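Local atomic coordinates of superoxide dismutase (Anaplasma phagocytophilum, PDB entry 3JS4), a protein that probably converts superoxide radicals into oxygen and hydrogen peroxide, using an iron(III) ion that is alternately reduced and oxidised. Residues E31-E34 / P35-S39; V206-E209 / H210-W214. All blocks are in the same frame, centred on the assembly; numbering follows the deposited sequence.

Interaction 1 of 2, residues E31-E34 / P35-S39; sequences EGLE and PYISS
The Y36 ring meets the carbonyl of L33 obliquely, with Y36 CD2 3.9 Å from L33 O. One face of the ring is overlaid toward its rim by P35 CD, and the opposite face carries the stacked ring of H210. The carbonyl oxygen of E34 also approaches the tyrosine ring at a slant. P35 can lie there because the E34-P35 peptide is cis: the backbone doubles back through a type VIa turn with E34 and P35 at its two central positions. Just past the turn, I37 N donates a nearly straight bond of 3.1 Å to L33 O (163° at the hydrogen), arriving well above the carbonyl plane rather than along a lone pair. A water bridges the same two residues by their other backbone groups, accepting from L33 N at 2.9 Å and donating to I37 O at 2.7 Å, so both arms of the turn are tied by direct and water-mediated links. L33 CB and I37 CB also touch, at 4.0 Å. E34 goes a different way: its CG lies 3.8 Å from I37 O, and the bend beyond it (chi2 91°) lays OE2 alongside S39 CB at 3.6 Å, so the carboxylate reaches over the returning arm by van der Waals contact. S38 ends the loop as the N-cap of helix 39-60, its OG bonded to L41 N and also to D195 OD1 in helix 193-196. The whole turn thus leads into the helix that carries the iron ligand H45. L33 and I37 pack on L211 and Y36 on V206, all of helix 200-211, while Y196 of helix 193-196 hydrogen-bonds through its hydroxyl to Y36 O.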
loop_
_atom_site.group_PDB
_atom_site.type_symbol
_atom_site.label_atom_id
_atom_site.label_comp_id
_atom_site.label_asym_id
_atom_site.label_seq_id
_atom_site.Cartn_x
_atom_site.Cartn_y
_atom_site.Cartn_z
ATOM N N GLU A 31 -3.382 -4.402 -17.053
ATOM C CA GLU A 31 -4.151 -3.439 -17.849
ATOM C C GLU A 31 -5.376 -2.899 -17.087
ATOM O O GLU A 31 -5.867 -1.805 -17.357
ATOM C CB GLU A 31 -4.636 -4.111 -19.137
ATOM C CG GLU A 31 -3.514 -4.444 -20.089
ATOM C CD GLU A 31 -3.981 -4.606 -21.529
ATOM O OE1 GLU A 31 -5.191 -4.875 -21.774
ATOM O OE2 GLU A 31 -3.129 -4.459 -22.424
ATOM N N GLY A 32 -5.888 -3.693 -16.157
ATOM C CA GLY A 32 -7.095 -3.327 -15.417
ATOM C C GLY A 32 -7.481 -4.366 -14.378
ATOM O O GLY A 32 -6.912 -5.457 -14.344
ATOM N N LEU A 33 -8.470 -4.026 -13.549
ATOM C CA LEU A 33 -8.954 -4.907 -12.485
ATOM C C LEU A 33 -10.476 -5.042 -12.483
ATOM O O LEU A 33 -11.089 -5.251 -11.416
ATOM C CB LEU A 33 -8.478 -4.393 -11.119
ATOM C CG LEU A 33 -6.959 -4.285 -10.949
ATOM C CD1 LEU A 33 -6.624 -3.441 -9.715
ATOM C CD2 LEU A 33 -6.327 -5.675 -10.864
ATOM N N GLU A 34 -11.075 -4.938 -13.672
ATOM C CA GLU A 34 -12.535 -4.973 -13.839
ATOM C C GLU A 34 -13.067 -6.386 -13.527
ATOM O O GLU A 34 -12.347 -7.351 -13.721
ATOM C CB GLU A 34 -12.914 -4.577 -15.279
ATOM C CG GLU A 34 -12.519 -3.161 -15.677
ATOM C CD GLU A 34 -11.125 -3.063 -16.323
ATOM O OE1 GLU A 34 -10.367 -4.079 -16.375
ATOM O OE2 GLU A 34 -10.787 -1.947 -16.802
ATOM N N PRO A 35 -14.314 -6.513 -13.033
ATOM C CA PRO A 35 -15.266 -5.458 -12.731
ATOM C C PRO A 35 -15.109 -4.874 -11.313
ATOM O O PRO A 35 -15.886 -3.994 -10.938
ATOM C CB PRO A 35 -16.614 -6.168 -12.875
ATOM C CG PRO A 35 -16.336 -7.578 -12.424
ATOM C CD PRO A 35 -14.880 -7.852 -12.745
ATOM N N TYR A 36 -14.112 -5.349 -10.563
ATOM C CA TYR A 36 -13.896 -4.983 -9.136
ATOM C C TYR A 36 -13.436 -3.544 -8.880
ATOM O O TYR A 36 -13.788 -2.918 -7.860
ATOM C CB TYR A 36 -12.927 -5.989 -8.486
ATOM C CG TYR A 36 -13.404 -7.391 -8.764
ATOM C CD1 TYR A 36 -14.626 -7.820 -8.241
ATOM C CD2 TYR A 36 -12.700 -8.255 -9.609
ATOM C CE1 TYR A 36 -15.131 -9.078 -8.510
ATOM C CE2 TYR A 36 -13.210 -9.557 -9.892
ATOM C CZ TYR A 36 -14.434 -9.942 -9.326
ATOM O OH TYR A 36 -15.006 -11.182 -9.536
ATOM N N ILE A 37 -12.598 -3.051 -9.776
ATOM C CA ILE A 37 -12.228 -1.657 -9.813
ATOM C C ILE A 37 -12.519 -1.272 -11.246
ATOM O O ILE A 37 -11.959 -1.861 -12.174
ATOM C CB ILE A 37 -10.732 -1.449 -9.504
ATOM C CG1 ILE A 37 -10.381 -1.965 -8.081
ATOM C CG2 ILE A 37 -10.349 0.016 -9.697
ATOM C CD1 ILE A 37 -10.910 -1.122 -6.941
ATOM N N SER A 38 -13.424 -0.313 -11.429
ATOM C CA SER A 38 -13.892 0.008 -12.770
ATOM C C SER A 38 -12.797 0.698 -13.561
ATOM O O SER A 38 -11.834 1.213 -13.014
ATOM C CB SER A 38 -15.130 0.899 -12.717
ATOM O OG SER A 38 -14.786 2.188 -12.232
ATOM N N SER A 39 -12.969 0.724 -14.869
ATOM C CA SER A 39 -12.015 1.380 -15.728
ATOM C C SER A 39 -11.844 2.877 -15.346
ATOM O O SER A 39 -10.710 3.404 -15.229
ATOM C CB SER A 39 -12.483 1.174 -17.175
ATOM O OG SER A 39 -11.710 1.986 -18.012
HETATM O O HOH W 1 -9.786 -1.497 -13.718
#

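Interaction 2 of 2, residues V206-E209 / H210-W214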
loop_
_atom_site.group_PDB
_atom_site.type_symbol
_atom_site.label_atom_id
_atom_site.label_comp_id
_atom_site.label_asym_id
_atom_site.label_seq_id
_atom_site.Cartn_x
_atom_site.Cartn_y
_atom_site.Cartn_z
ATOM N N VAL A 206 -14.484 -6.802 -1.412
ATOM C CA VAL A 206 -14.032 -7.064 -2.758
ATOM C C VAL A 206 -12.500 -7.216 -2.824
ATOM O O VAL A 206 -11.979 -8.100 -3.522
ATOM C CB VAL A 206 -14.530 -5.968 -3.706
ATOM C CG1 VAL A 206 -13.770 -6.010 -5.001
ATOM C CG2 VAL A 206 -16.021 -6.141 -3.959
ATOM N N PHE A 207 -11.782 -6.360 -2.089
ATOM C CA PHE A 207 -10.321 -6.468 -2.035
ATOM C C PHE A 207 -9.845 -7.872 -1.586
ATOM O O PHE A 207 -8.978 -8.508 -2.220
ATOM C CB PHE A 207 -9.748 -5.389 -1.101
ATOM C CG PHE A 207 -8.229 -5.350 -1.065
ATOM C CD1 PHE A 207 -7.519 -4.573 -1.982
ATOM C CD2 PHE A 207 -7.522 -6.080 -0.115
ATOM C CE1 PHE A 207 -6.101 -4.503 -1.963
ATOM C CE2 PHE A 207 -6.096 -6.039 -0.086
ATOM C CZ PHE A 207 -5.392 -5.244 -1.007
ATOM N N LEU A 208 -10.404 -8.350 -0.488
ATOM C CA LEU A 208 -10.016 -9.649 0.059
ATOM C C LEU A 208 -10.500 -10.785 -0.829
ATOM O O LEU A 208 -9.851 -11.838 -0.918
ATOM C CB LEU A 208 -10.599 -9.811 1.471
ATOM C CG LEU A 208 -9.942 -8.945 2.564
ATOM C CD1 LEU A 208 -10.822 -8.922 3.820
ATOM C CD2 LEU A 208 -8.516 -9.442 2.896
ATOM N N GLU A 209 -11.659 -10.588 -1.463
ATOM C CA GLU A 209 -12.306 -11.670 -2.216
ATOM C C GLU A 209 -11.694 -11.897 -3.596
ATOM O O GLU A 209 -11.632 -13.045 -4.056
ATOM C CB GLU A 209 -13.822 -11.426 -2.342
ATOM C CG GLU A 209 -14.598 -11.913 -1.107
ATOM C CD GLU A 209 -15.996 -11.330 -0.984
ATOM O OE1 GLU A 209 -16.578 -10.921 -2.012
ATOM O OE2 GLU A 209 -16.525 -11.276 0.146
ATOM N N HIS A 210 -11.261 -10.806 -4.240
ATOM C CA HIS A 210 -10.875 -10.844 -5.654
ATOM C C HIS A 210 -9.622 -10.074 -6.062
ATOM O O HIS A 210 -9.196 -10.205 -7.203
ATOM C CB HIS A 210 -12.058 -10.422 -6.544
ATOM C CG HIS A 210 -13.203 -11.387 -6.499
ATOM N ND1 HIS A 210 -13.131 -12.648 -7.050
ATOM C CD2 HIS A 210 -14.432 -11.297 -5.929
ATOM C CE1 HIS A 210 -14.267 -13.291 -6.831
ATOM N NE2 HIS A 210 -15.077 -12.490 -6.170
ATOM N N LEU A 211 -9.022 -9.304 -5.145
ATOM C CA LEU A 211 -7.877 -8.446 -5.507
ATOM C C LEU A 211 -6.525 -8.784 -4.871
ATOM O O LEU A 211 -5.516 -8.779 -5.577
ATOM C CB LEU A 211 -8.201 -6.973 -5.263
ATOM C CG LEU A 211 -9.308 -6.370 -6.152
ATOM C CD1 LEU A 211 -9.681 -4.997 -5.587
ATOM C CD2 LEU A 211 -8.875 -6.245 -7.602
ATOM N N LEU A 212 -6.497 -9.064 -3.561
ATOM C CA LEU A 212 -5.224 -9.225 -2.834
ATOM C C LEU A 212 -4.279 -10.168 -3.575
ATOM O O LEU A 212 -4.666 -11.276 -3.932
ATOM C CB LEU A 212 -5.440 -9.764 -1.407
ATOM C CG LEU A 212 -4.263 -10.066 -0.476
ATOM C CD1 LEU A 212 -3.293 -8.857 -0.249
ATOM C CD2 LEU A 212 -4.828 -10.547 0.871
ATOM N N ASN A 213 -3.036 -9.736 -3.759
ATOM C CA ASN A 213 -2.062 -10.519 -4.488
ATOM C C ASN A 213 -1.160 -11.279 -3.521
ATOM O O ASN A 213 -0.179 -10.731 -2.984
ATOM C CB ASN A 213 -1.234 -9.595 -5.381
ATOM C CG ASN A 213 -0.310 -10.348 -6.326
ATOM O OD1 ASN A 213 -0.117 -11.577 -6.228
ATOM N ND2 ASN A 213 0.266 -9.607 -7.269
ATOM N N TRP A 214 -1.501 -12.547 -3.303
ATOM C CA TRP A 214 -0.727 -13.385 -2.402
ATOM C C TRP A 214 0.660 -13.703 -2.964
ATOM O O TRP A 214 1.575 -13.961 -2.199
ATOM C CB TRP A 214 -1.466 -14.684 -2.099
ATOM C CG TRP A 214 -2.647 -14.578 -1.192
ATOM C CD1 TRP A 214 -3.952 -14.850 -1.516
ATOM C CD2 TRP A 214 -2.649 -14.213 0.198
ATOM N NE1 TRP A 214 -4.764 -14.677 -0.415
ATOM C CE2 TRP A 214 -3.995 -14.276 0.646
ATOM C CE3 TRP A 214 -1.648 -13.825 1.103
ATOM C CZ2 TRP A 214 -4.367 -13.963 1.958
ATOM C CZ3 TRP A 214 -2.017 -13.511 2.420
ATOM C CH2 TRP A 214 -3.359 -13.597 2.836
#
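H210 N bonds V206 O at 2.9 Å as in an ordinary alpha turn, whereas F207 O is gripped twice, by L211 N at 3.0 Å from above its carbonyl plane and by L212 N at 2.9 Å much closer to that plane. The fork widens the last turn to pi type. The F207 side chain, with CG anti to the backbone N (chi1 -175°), places its ring against L211 and L212: its CD1 reaches L211 CB at 4.1 Å, the two side chains crossing at about a right angle, and CE2 meets L212 CD1 at 4.0 Å, while L212 CA lies over one ring face toward the rim. Here helix 200-211 of the C-terminal domain of the iron/manganese superoxide dismutase fold frays into a short loop, and N213 then serves as N-cap of helix 214-223, OD1 making weak bonds to D215 N and F216 N. H210 turns its ring across the preceding peptide, one face resting on E209 C, 3.3 Å from H210 CG. L212 CD2 sits over a face of the W214 indole, whose NE1 bonds to G114 O. L208 faces helix 131-144, touching F134 and F138, and F207 and L212 pack on M185 and A183 of strand 179-186.

Interactions 1 and 2, their centres about 13 Å apart, belong to the two family domains and touch directly. H210 lies between them, one ring face on E209 and the other toward Y36, whose CZ is 3.4 Å from H210 CG. Y36 CB touches V206 CG1 at 3.6 Å, and L211 packs against the L33 and I37 side chains, its CD1 4.0 Å from I37 CG1. This junction lies near the metal site: the I37 side chain is about 6 Å from that of the iron ligand H45, and the F207 side chain about 7 Å from that of D186. The bound iron is about 10 Å from the I37 side chain and about 11 Å from the F207 side chain.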